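Local structure of ADP compounds hydrolase nudE (Escherichia coli, 1VHZ) at residues 104-110 / 129-135; 110-115 / 177-181; 79-83 / 96-101. The protein hydrolyses ADP-containing compounds such as ADP-ribose, Ap3A, Ap2A and NADH, using magnesium or another divalent cation, and works as a homodimer. All blocks are in the same frame, centred on the assembly; numbering follows the deposited sequence.

Interaction 1. Residues 104-110 / 129-135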
loop_
_atom_site.group_PDB
_atom_site.type_symbol
_atom_site.label_atom_id
_atom_site.label_comp_id
_atom_site.label_asym_id
_atom_site.label_seq_id
_atom_site.Cartn_x
_atom_site.Cartn_y
_atom_site.Cartn_z
ATOM N N PHE A 104 9.530 8.168 -23.094
ATOM C CA PHE A 104 8.360 8.396 -23.920
ATOM C C PHE A 104 7.437 9.415 -23.206
ATOM O O PHE A 104 7.444 9.520 -21.998
ATOM C CB PHE A 104 7.492 7.173 -24.114
ATOM C CG PHE A 104 7.947 6.016 -24.929
ATOM C CD1 PHE A 104 7.989 6.070 -26.312
ATOM C CD2 PHE A 104 8.283 4.812 -24.309
ATOM C CE1 PHE A 104 8.377 4.984 -27.068
ATOM C CE2 PHE A 104 8.672 3.715 -25.060
ATOM C CZ PHE A 104 8.724 3.801 -26.439
ATOM N N GLY A 105 6.662 10.103 -24.022
ATOM C CA GLY A 105 5.619 11.012 -23.525
ATOM C C GLY A 105 4.337 10.273 -23.945
ATOM O O GLY A 105 4.478 9.273 -24.677
ATOM N N ALA A 106 3.159 10.707 -23.560
ATOM C CA ALA A 106 1.954 9.988 -24.002
ATOM C C ALA A 106 0.909 10.992 -24.464
ATOM O O ALA A 106 0.742 11.995 -23.769
ATOM C CB ALA A 106 1.389 9.139 -22.864
ATOM N N ASN A 107 0.217 10.745 -25.574
ATOM C CA ASN A 107 -0.818 11.701 -25.992
ATOM C C ASN A 107 -2.134 11.389 -25.296
ATOM O O ASN A 107 -3.038 12.212 -25.306
ATOM C CB ASN A 107 -1.052 11.666 -27.505
ATOM C CG ASN A 107 0.168 12.184 -28.265
ATOM O OD1 ASN A 107 0.730 13.214 -27.908
ATOM N ND2 ASN A 107 0.594 11.450 -29.279
ATOM N N ASP A 108 -2.242 10.200 -24.690
ATOM C CA ASP A 108 -3.506 9.834 -24.049
ATOM C C ASP A 108 -3.290 9.360 -22.625
ATOM O O ASP A 108 -2.967 8.204 -22.341
ATOM C CB ASP A 108 -4.204 8.812 -24.944
ATOM C CG ASP A 108 -5.563 8.383 -24.454
ATOM O OD1 ASP A 108 -6.140 7.404 -24.979
ATOM O OD2 ASP A 108 -6.100 9.002 -23.519
ATOM N N LEU A 109 -3.542 10.258 -21.672
ATOM C CA LEU A 109 -3.368 9.971 -20.256
ATOM C C LEU A 109 -4.694 9.939 -19.526
ATOM O O LEU A 109 -5.525 10.832 -19.690
ATOM C CB LEU A 109 -2.413 10.989 -19.631
ATOM C CG LEU A 109 -0.965 10.924 -20.127
ATOM C CD1 LEU A 109 -0.222 12.226 -19.880
ATOM C CD2 LEU A 109 -0.232 9.760 -19.470
ATOM N N THR A 110 -4.952 8.836 -18.792
ATOM C CA THR A 110 -6.209 8.743 -18.070
ATOM C C THR A 110 -6.013 8.468 -16.589
ATOM O O THR A 110 -5.246 7.623 -16.139
ATOM C CB THR A 110 -7.366 8.024 -18.711
ATOM O OG1 THR A 110 -8.064 7.071 -17.903
ATOM C CG2 THR A 110 -7.130 7.461 -20.070
ATOM N N VAL A 129 -2.327 6.584 -13.151
ATOM C CA VAL A 129 -2.645 7.084 -14.487
ATOM C C VAL A 129 -2.290 6.069 -15.570
ATOM O O VAL A 129 -1.210 5.475 -15.488
ATOM C CB VAL A 129 -1.845 8.382 -14.757
ATOM C CG1 VAL A 129 -2.064 8.894 -16.174
ATOM C CG2 VAL A 129 -2.164 9.474 -13.760
ATOM N N VAL A 130 -3.129 5.916 -16.586
ATOM C CA VAL A 130 -2.815 5.004 -17.700
ATOM C C VAL A 130 -2.334 5.864 -18.877
ATOM O O VAL A 130 -2.961 6.883 -19.167
ATOM C CB VAL A 130 -4.034 4.195 -18.169
ATOM C CG1 VAL A 130 -3.666 3.228 -19.308
ATOM C CG2 VAL A 130 -4.634 3.437 -17.008
ATOM N N ALA A 131 -1.221 5.496 -19.477
ATOM C CA ALA A 131 -0.619 6.194 -20.589
ATOM C C ALA A 131 -0.662 5.393 -21.891
ATOM O O ALA A 131 -0.200 4.236 -21.919
ATOM C CB ALA A 131 0.872 6.409 -20.297
ATOM N N GLN A 132 -1.253 5.959 -22.923
ATOM C CA GLN A 132 -1.331 5.334 -24.235
ATOM C C GLN A 132 -0.944 6.364 -25.305
ATOM O O GLN A 132 -0.946 7.567 -25.043
ATOM C CB GLN A 132 -2.716 4.802 -24.573
ATOM C CG GLN A 132 -3.386 4.008 -23.481
ATOM C CD GLN A 132 -4.799 3.595 -23.824
ATOM O OE1 GLN A 132 -4.993 2.558 -24.454
ATOM N NE2 GLN A 132 -5.769 4.401 -23.429
ATOM N N ASP A 133 -0.754 5.874 -26.520
ATOM C CA ASP A 133 -0.373 6.687 -27.663
ATOM C C ASP A 133 0.917 7.430 -27.330
ATOM O O ASP A 133 0.983 8.655 -27.229
ATOM C CB ASP A 133 -1.493 7.622 -28.093
ATOM C CG ASP A 133 -1.122 8.334 -29.401
ATOM O OD1 ASP A 133 -0.252 7.807 -30.130
ATOM O OD2 ASP A 133 -1.665 9.415 -29.663
ATOM N N LEU A 134 1.963 6.637 -27.116
ATOM C CA LEU A 134 3.272 7.133 -26.743
ATOM C C LEU A 134 4.110 7.611 -27.926
ATOM O O LEU A 134 3.955 7.135 -29.037
ATOM C CB LEU A 134 4.075 6.031 -26.037
ATOM C CG LEU A 134 3.388 5.179 -24.989
ATOM C CD1 LEU A 134 4.415 4.333 -24.228
ATOM C CD2 LEU A 134 2.586 6.012 -23.999
ATOM N N TYR A 135 5.050 8.493 -27.626
ATOM C CA TYR A 135 5.967 9.043 -28.617
ATOM C C TYR A 135 7.304 9.253 -27.891
ATOM O O TYR A 135 7.283 9.519 -26.685
ATOM C CB TYR A 135 5.466 10.361 -29.209
ATOM C CG TYR A 135 5.200 11.415 -28.160
ATOM C CD1 TYR A 135 6.198 12.240 -27.682
ATOM C CD2 TYR A 135 3.927 11.538 -27.603
ATOM C CE1 TYR A 135 5.942 13.189 -26.695
ATOM C CE2 TYR A 135 3.657 12.482 -26.630
ATOM C CZ TYR A 135 4.670 13.302 -26.182
ATOM O OH TYR A 135 4.395 14.239 -25.200
#
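The antiparallel beta hairpin of strands 104-116 and 125-136 in the Nudix domain pairs 104-110 with 129-135 along a ladder bent where the two chains turn a corner together, at Asn107 and Asp133. On one arm Thr110 and Val130 form a hydrogen-bonded pair, and Asp108 and Gln132 make the next. On the other arm Gly105 N donates to Tyr135 O at 2.8 Å.

At the corner Asn107 holds Asp133 twice. Its backbone N reaches Asp133 O at 2.8 Å, and its ND2 meets Asp133 OD2 at 3.1 Å, the oxygen lying close to the amide plane while the amide comes from above the carboxylate plane. One face of the Tyr135 ring covers Gly105, whose CA is 3.9 Å from the ring centroid in a CH-pi contact. Tyr135 CG sits between its backbone N and carbonyl carbon (chi1 57°), a torsion that folds the ring back across the neighbouring strand. The ring lies so close that it leaves no room for a CB at Gly105. Leu134 forks on the other side of the sheet: CD1 rests over the rim of one Phe104 face, while CD2 packs on Ala106 CB at 3.5 Å. Farther along, Leu109 CD2 touches Ala131 CB at 3.6 Å.

The hairpin lies between two helices. Leu109 and Tyr135 touch Asn95 of helix 90-102, whose OD1 also accepts a bond from Ala106 N; Thr110, Val130 and Gln132 meet Trp181 of helix 169-184, and Val129 and Ala131 bond to strand 51-58.

Interaction 2. Residues 110-115 / 177-181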
loop_
_atom_site.group_PDB
_atom_site.type_symbol
_atom_site.label_atom_id
_atom_site.label_comp_id
_atom_site.label_asym_id
_atom_site.label_seq_id
_atom_site.Cartn_x
_atom_site.Cartn_y
_atom_site.Cartn_z
ATOM N N THR A 110 -4.952 8.836 -18.792
ATOM C CA THR A 110 -6.209 8.743 -18.070
ATOM C C THR A 110 -6.013 8.468 -16.589
ATOM O O THR A 110 -5.246 7.623 -16.139
ATOM C CB THR A 110 -7.366 8.024 -18.711
ATOM O OG1 THR A 110 -8.064 7.071 -17.903
ATOM C CG2 THR A 110 -7.130 7.461 -20.070
ATOM N N PHE A 111 -6.631 9.354 -15.816
ATOM C CA PHE A 111 -6.561 9.299 -14.346
ATOM C C PHE A 111 -7.659 8.348 -13.875
ATOM O O PHE A 111 -8.856 8.550 -14.022
ATOM C CB PHE A 111 -6.626 10.693 -13.762
ATOM C CG PHE A 111 -6.884 10.743 -12.290
ATOM C CD1 PHE A 111 -7.967 11.460 -11.799
ATOM C CD2 PHE A 111 -6.071 10.031 -11.405
ATOM C CE1 PHE A 111 -8.221 11.496 -10.436
ATOM C CE2 PHE A 111 -6.343 10.068 -10.043
ATOM C CZ PHE A 111 -7.417 10.788 -9.561
ATOM N N LEU A 112 -7.220 7.217 -13.348
ATOM C CA LEU A 112 -8.097 6.133 -12.940
ATOM C C LEU A 112 -8.479 6.057 -11.494
ATOM O O LEU A 112 -9.577 5.630 -11.139
ATOM C CB LEU A 112 -7.275 4.856 -13.269
ATOM C CG LEU A 112 -7.979 3.643 -13.825
ATOM C CD1 LEU A 112 -8.927 4.008 -14.954
ATOM C CD2 LEU A 112 -6.936 2.627 -14.323
ATOM N N LYS A 113 -7.538 6.396 -10.599
ATOM C CA LYS A 113 -7.872 6.259 -9.184
ATOM C C LYS A 113 -6.835 6.964 -8.324
ATOM O O LYS A 113 -5.660 7.080 -8.713
ATOM C CB LYS A 113 -7.841 4.752 -8.831
ATOM C CG LYS A 113 -8.681 4.346 -7.603
ATOM C CD LYS A 113 -10.131 4.230 -8.028
ATOM C CE LYS A 113 -11.122 4.313 -6.897
ATOM N NZ LYS A 113 -12.511 4.105 -7.438
ATOM N N LYS A 114 -7.310 7.341 -7.140
ATOM C CA LYS A 114 -6.413 7.970 -6.164
ATOM C C LYS A 114 -6.415 7.086 -4.924
ATOM O O LYS A 114 -7.466 6.755 -4.373
ATOM C CB LYS A 114 -6.831 9.392 -5.851
ATOM C CG LYS A 114 -6.027 10.033 -4.724
ATOM C CD LYS A 114 -6.704 11.344 -4.331
ATOM C CE LYS A 114 -6.018 12.532 -4.941
ATOM N NZ LYS A 114 -6.852 13.763 -4.880
ATOM N N LEU A 115 -5.239 6.716 -4.433
ATOM C CA LEU A 115 -5.217 5.828 -3.269
ATOM C C LEU A 115 -4.355 6.348 -2.128
ATOM O O LEU A 115 -3.323 6.945 -2.375
ATOM C CB LEU A 115 -4.606 4.495 -3.711
ATOM C CG LEU A 115 -5.422 3.283 -4.049
ATOM C CD1 LEU A 115 -6.845 3.539 -4.502
ATOM C CD2 LEU A 115 -4.688 2.434 -5.097
ATOM N N LEU A 177 -6.969 -2.466 -11.228
ATOM C CA LEU A 177 -7.764 -1.310 -11.648
ATOM C C LEU A 177 -7.672 -1.091 -13.154
ATOM O O LEU A 177 -8.670 -0.794 -13.809
ATOM C CB LEU A 177 -7.364 -0.044 -10.880
ATOM C CG LEU A 177 -7.793 -0.044 -9.396
ATOM C CD1 LEU A 177 -6.968 0.957 -8.606
ATOM C CD2 LEU A 177 -9.286 0.212 -9.242
ATOM N N VAL A 178 -6.490 -1.285 -13.733
ATOM C CA VAL A 178 -6.312 -1.127 -15.176
ATOM C C VAL A 178 -7.050 -2.214 -15.939
ATOM O O VAL A 178 -7.695 -2.008 -16.972
ATOM C CB VAL A 178 -4.809 -1.118 -15.504
ATOM C CG1 VAL A 178 -4.602 -1.205 -17.016
ATOM C CG2 VAL A 178 -4.168 0.158 -14.943
ATOM N N ARG A 179 -6.983 -3.440 -15.421
ATOM C CA ARG A 179 -7.699 -4.559 -16.048
ATOM C C ARG A 179 -9.202 -4.286 -16.041
ATOM O O ARG A 179 -9.867 -4.574 -17.035
ATOM C CB ARG A 179 -7.401 -5.829 -15.274
ATOM C CG ARG A 179 -8.034 -7.107 -15.899
ATOM C CD ARG A 179 -8.260 -8.003 -14.712
ATOM N NE ARG A 179 -8.306 -9.425 -14.855
ATOM C CZ ARG A 179 -8.819 -10.153 -13.836
ATOM N NH1 ARG A 179 -8.876 -11.465 -13.927
ATOM N NH2 ARG A 179 -9.262 -9.517 -12.749
ATOM N N GLU A 180 -9.743 -3.756 -14.934
ATOM C CA GLU A 180 -11.166 -3.439 -14.888
ATOM C C GLU A 180 -11.488 -2.390 -15.969
ATOM O O GLU A 180 -12.440 -2.534 -16.716
ATOM C CB GLU A 180 -11.611 -2.832 -13.569
ATOM C CG GLU A 180 -12.182 -3.648 -12.491
ATOM C CD GLU A 180 -12.844 -4.954 -12.825
ATOM O OE1 GLU A 180 -14.066 -4.977 -13.052
ATOM O OE2 GLU A 180 -12.135 -5.987 -12.845
ATOM N N TRP A 181 -10.647 -1.352 -16.004
ATOM C CA TRP A 181 -10.834 -0.289 -16.993
ATOM C C TRP A 181 -10.751 -0.835 -18.415
ATOM O O TRP A 181 -11.528 -0.455 -19.294
ATOM C CB TRP A 181 -9.796 0.791 -16.738
ATOM C CG TRP A 181 -9.798 1.941 -17.694
ATOM C CD1 TRP A 181 -10.654 3.010 -17.711
ATOM C CD2 TRP A 181 -8.857 2.148 -18.754
ATOM N NE1 TRP A 181 -10.285 3.874 -18.724
ATOM C CE2 TRP A 181 -9.189 3.373 -19.373
ATOM C CE3 TRP A 181 -7.761 1.414 -19.225
ATOM C CZ2 TRP A 181 -8.487 3.866 -20.469
ATOM C CZ3 TRP A 181 -7.055 1.916 -20.312
ATOM C CH2 TRP A 181 -7.423 3.127 -20.922
#
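One face of the Trp181 indole carries Leu112: its CD1 lies over the five-membered ring, 3.8 Å from the centroid and 30° off the normal, a CH-pi contact. The closest approach is from Leu112 CD1 to Trp181 CD1, at 3.4 Å. Thr110 comes up obliquely to the six-membered ring, with its CG2 3.9 Å from Trp181 CZ2, while Gln132 of strand 125-136 also packs against the indole. The Trp181 side chain leaves the helix with CG opposite the backbone N (chi1 178°), which sends the indole across to the strand.

Leu112 divides its two methyls between partners. While CD1 is taken by the indole, CD2 turns into the helix, where it meets Val178 CG2 at 3.8 Å and the backbone Leu177 O at 3.9 Å. With an alanine in place of Trp181, Leu112 CD1 and Thr110 CG2 would probably lose the surface they rest on, leaving a gap between strand and helix. One turn back along the helix, Leu177 CD1 touches Lys113 CB at 3.9 Å, crossing the first carbons of the lysine at about a right angle; Leu115 CD2 is a looser neighbour of the same methyl. The Lys113 amino group hydrogen-bonds Leu161 O of the second subunit, and Leu177 packs on Phe176 of that subunit.

This is apolar helix-on-sheet packing: the C-terminal helix 169-184 lies on strand 104-116 of the alpha/beta/alpha Nudix sandwich, the strand segment and helix segment running at 140° with axes 9.5 Å apart, and the Lys113 and Leu177 end forms part of the dimer interface.

Interaction 3. Residues 79-83 / 96-101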
loop_
_atom_site.group_PDB
_atom_site.type_symbol
_atom_site.label_atom_id
_atom_site.label_comp_id
_atom_site.label_asym_id
_atom_site.label_seq_id
_atom_site.Cartn_x
_atom_site.Cartn_y
_atom_site.Cartn_z
ATOM N N PHE A 79 5.406 -0.691 -11.979
ATOM C CA PHE A 79 5.063 0.516 -12.698
ATOM C C PHE A 79 5.885 1.709 -12.224
ATOM O O PHE A 79 6.262 1.821 -11.061
ATOM C CB PHE A 79 3.564 0.808 -12.560
ATOM C CG PHE A 79 2.712 -0.358 -12.999
ATOM C CD1 PHE A 79 1.901 -1.024 -12.098
ATOM C CD2 PHE A 79 2.752 -0.798 -14.320
ATOM C CE1 PHE A 79 1.117 -2.095 -12.510
ATOM C CE2 PHE A 79 1.980 -1.865 -14.732
ATOM C CZ PHE A 79 1.154 -2.519 -13.830
ATOM N N SER A 80 6.182 2.562 -13.175
ATOM C CA SER A 80 6.945 3.797 -12.938
ATOM C C SER A 80 6.179 4.671 -11.974
ATOM O O SER A 80 4.943 4.786 -12.009
ATOM C CB SER A 80 7.207 4.398 -14.335
ATOM O OG SER A 80 7.201 5.806 -14.276
ATOM N N LYS A 81 6.840 5.242 -10.988
ATOM C CA LYS A 81 6.252 6.056 -9.948
ATOM C C LYS A 81 7.116 7.285 -9.670
ATOM O O LYS A 81 8.347 7.197 -9.757
ATOM C CB LYS A 81 6.248 5.241 -8.611
ATOM C CG LYS A 81 5.364 4.027 -8.619
ATOM C CD LYS A 81 5.545 3.052 -7.483
ATOM C CE LYS A 81 4.857 1.717 -7.760
ATOM N NZ LYS A 81 5.683 0.731 -8.536
ATOM N N GLY A 82 6.488 8.358 -9.226
ATOM C CA GLY A 82 7.215 9.579 -8.882
ATOM C C GLY A 82 6.292 10.526 -8.112
ATOM O O GLY A 82 5.143 10.224 -7.808
ATOM N N LEU A 83 6.805 11.708 -7.813
ATOM C CA LEU A 83 6.063 12.716 -7.106
ATOM C C LEU A 83 5.500 13.776 -8.048
ATOM O O LEU A 83 6.055 14.067 -9.098
ATOM C CB LEU A 83 6.984 13.403 -6.078
ATOM C CG LEU A 83 7.523 12.482 -4.986
ATOM C CD1 LEU A 83 8.489 13.247 -4.077
ATOM C CD2 LEU A 83 6.375 11.900 -4.177
ATOM N N ARG A 96 5.659 13.893 -17.504
ATOM C CA ARG A 96 7.034 14.209 -17.163
ATOM C C ARG A 96 7.757 12.976 -16.619
ATOM O O ARG A 96 8.878 12.685 -17.054
ATOM C CB ARG A 96 7.101 15.361 -16.150
ATOM C CG ARG A 96 8.512 15.687 -15.656
ATOM C CD ARG A 96 8.505 16.822 -14.628
ATOM N NE ARG A 96 7.615 16.534 -13.502
ATOM C CZ ARG A 96 7.788 15.539 -12.631
ATOM N NH1 ARG A 96 8.828 14.705 -12.716
ATOM N NH2 ARG A 96 6.899 15.351 -11.655
ATOM N N GLU A 97 7.138 12.260 -15.671
ATOM C CA GLU A 97 7.763 11.069 -15.115
ATOM C C GLU A 97 7.990 10.013 -16.196
ATOM O O GLU A 97 9.051 9.380 -16.167
ATOM C CB GLU A 97 6.974 10.454 -13.961
ATOM C CG GLU A 97 6.909 11.295 -12.696
ATOM C CD GLU A 97 8.225 11.318 -11.932
ATOM O OE1 GLU A 97 8.455 12.324 -11.219
ATOM O OE2 GLU A 97 9.012 10.349 -12.038
ATOM N N LEU A 98 7.048 9.793 -17.095
ATOM C CA LEU A 98 7.274 8.794 -18.146
ATOM C C LEU A 98 8.535 9.179 -18.958
ATOM O O LEU A 98 9.352 8.315 -19.246
ATOM C CB LEU A 98 6.140 8.708 -19.122
ATOM C CG LEU A 98 5.128 7.627 -19.287
ATOM C CD1 LEU A 98 4.585 7.641 -20.739
ATOM C CD2 LEU A 98 5.614 6.228 -18.950
ATOM N N LYS A 99 8.597 10.435 -19.397
ATOM C CA LYS A 99 9.680 10.943 -20.204
ATOM C C LYS A 99 11.025 10.737 -19.504
ATOM O O LYS A 99 11.956 10.269 -20.145
ATOM C CB LYS A 99 9.522 12.426 -20.552
ATOM C CG LYS A 99 8.373 12.759 -21.470
ATOM C CD LYS A 99 8.211 14.277 -21.643
ATOM C CE LYS A 99 6.930 14.512 -22.471
ATOM N NZ LYS A 99 6.523 15.941 -22.383
ATOM N N GLU A 100 11.071 11.066 -18.214
ATOM C CA GLU A 100 12.260 10.911 -17.414
ATOM C C GLU A 100 12.641 9.448 -17.188
ATOM O O GLU A 100 13.817 9.089 -17.206
ATOM C CB GLU A 100 12.085 11.535 -16.015
ATOM C CG GLU A 100 12.083 13.049 -15.955
ATOM C CD GLU A 100 11.704 13.612 -14.606
ATOM O OE1 GLU A 100 11.422 14.828 -14.536
ATOM O OE2 GLU A 100 11.650 12.866 -13.590
ATOM N N GLU A 101 11.653 8.573 -16.981
ATOM C CA GLU A 101 12.020 7.193 -16.662
ATOM C C GLU A 101 12.088 6.220 -17.804
ATOM O O GLU A 101 12.940 5.325 -17.814
ATOM C CB GLU A 101 11.031 6.673 -15.592
ATOM C CG GLU A 101 11.141 7.490 -14.299
ATOM C CD GLU A 101 10.435 6.831 -13.132
ATOM O OE1 GLU A 101 10.008 5.665 -13.243
ATOM O OE2 GLU A 101 10.311 7.488 -12.076
HETATM O O HOH W 1 9.642 4.627 -10.638
HETATM O O HOH W 2 9.999 11.749 -8.821
#
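Glu101, near the end of the Nudix box, reaches from helix 90-102 to the strand residues that lead into it. Its CB lies 4.1 Å from Ser80 OG, and the chain then runs out extended (chi2 -167°), carrying CD over toward Ser80 and Lys81. OE1 accepts a hydrogen bond from Ser80 OG at 3.0 Å; the hydroxyl meets it from well above the carboxylate plane. A water that accepts from Lys81 N also donates to this OE1 at 2.8 Å. The second oxygen, OE2, ends 3.1 Å from Lys81 O, a meeting of two acceptors.

One turn earlier, Glu97 bends at chi2 (-73°) and brings its carboxylate against the backbone of Gly82, CD lying 3.7 Å from Gly82 CA, an approach that leaves no room for a CB on Gly82. Glu97 OE1 takes a salt bridge from Arg96 NH1 at 2.8 Å and a hydrogen bond from a second water, which is weakly linked to Leu83 N. Arg96, bent at chi3, ties the helix to the strand through NH2, which donates a bent hydrogen bond to Leu83 O at 3.0 Å, with the oxygen in the guanidinium plane and NH2 nearly in line with the carbonyl. Its NH1 also bridges to Glu100 OE1 in the same network, and Glu88 holds NE by a further salt bridge.

Glu97 and Glu101 probably bind the divalent cation, as in related Nudix enzymes. Their OE2 atoms approach to 3.1 Å with Lys81 O close to one of them, a cluster of acceptors that would suit a metal ion. By holding the OE1 atoms, Arg96 and Ser80 would act as a second shell and probably limit how the two carboxylates turn.

How the interactions relate
Along the chain interaction 3 closes first, and helix 90-102 then leads directly into strand 104-116, which serves both other contacts. Interactions 1 and 2 share Thr110 and alternate in sequence; their centres are about 14 Å apart, and Val130 of the hairpin packs on Leu112, Val178 and Trp181. Interaction 3 lies about 12 Å from interaction 1, centre to centre, and touches it where Lys99 packs on Gly105 and Tyr135. Interactions 2 and 3 do not meet, their nearest atoms being about 6 Å apart. The same mixed sheet thus connects the probable metal site on helix 90-102 with helix 169-184 beside the second subunit.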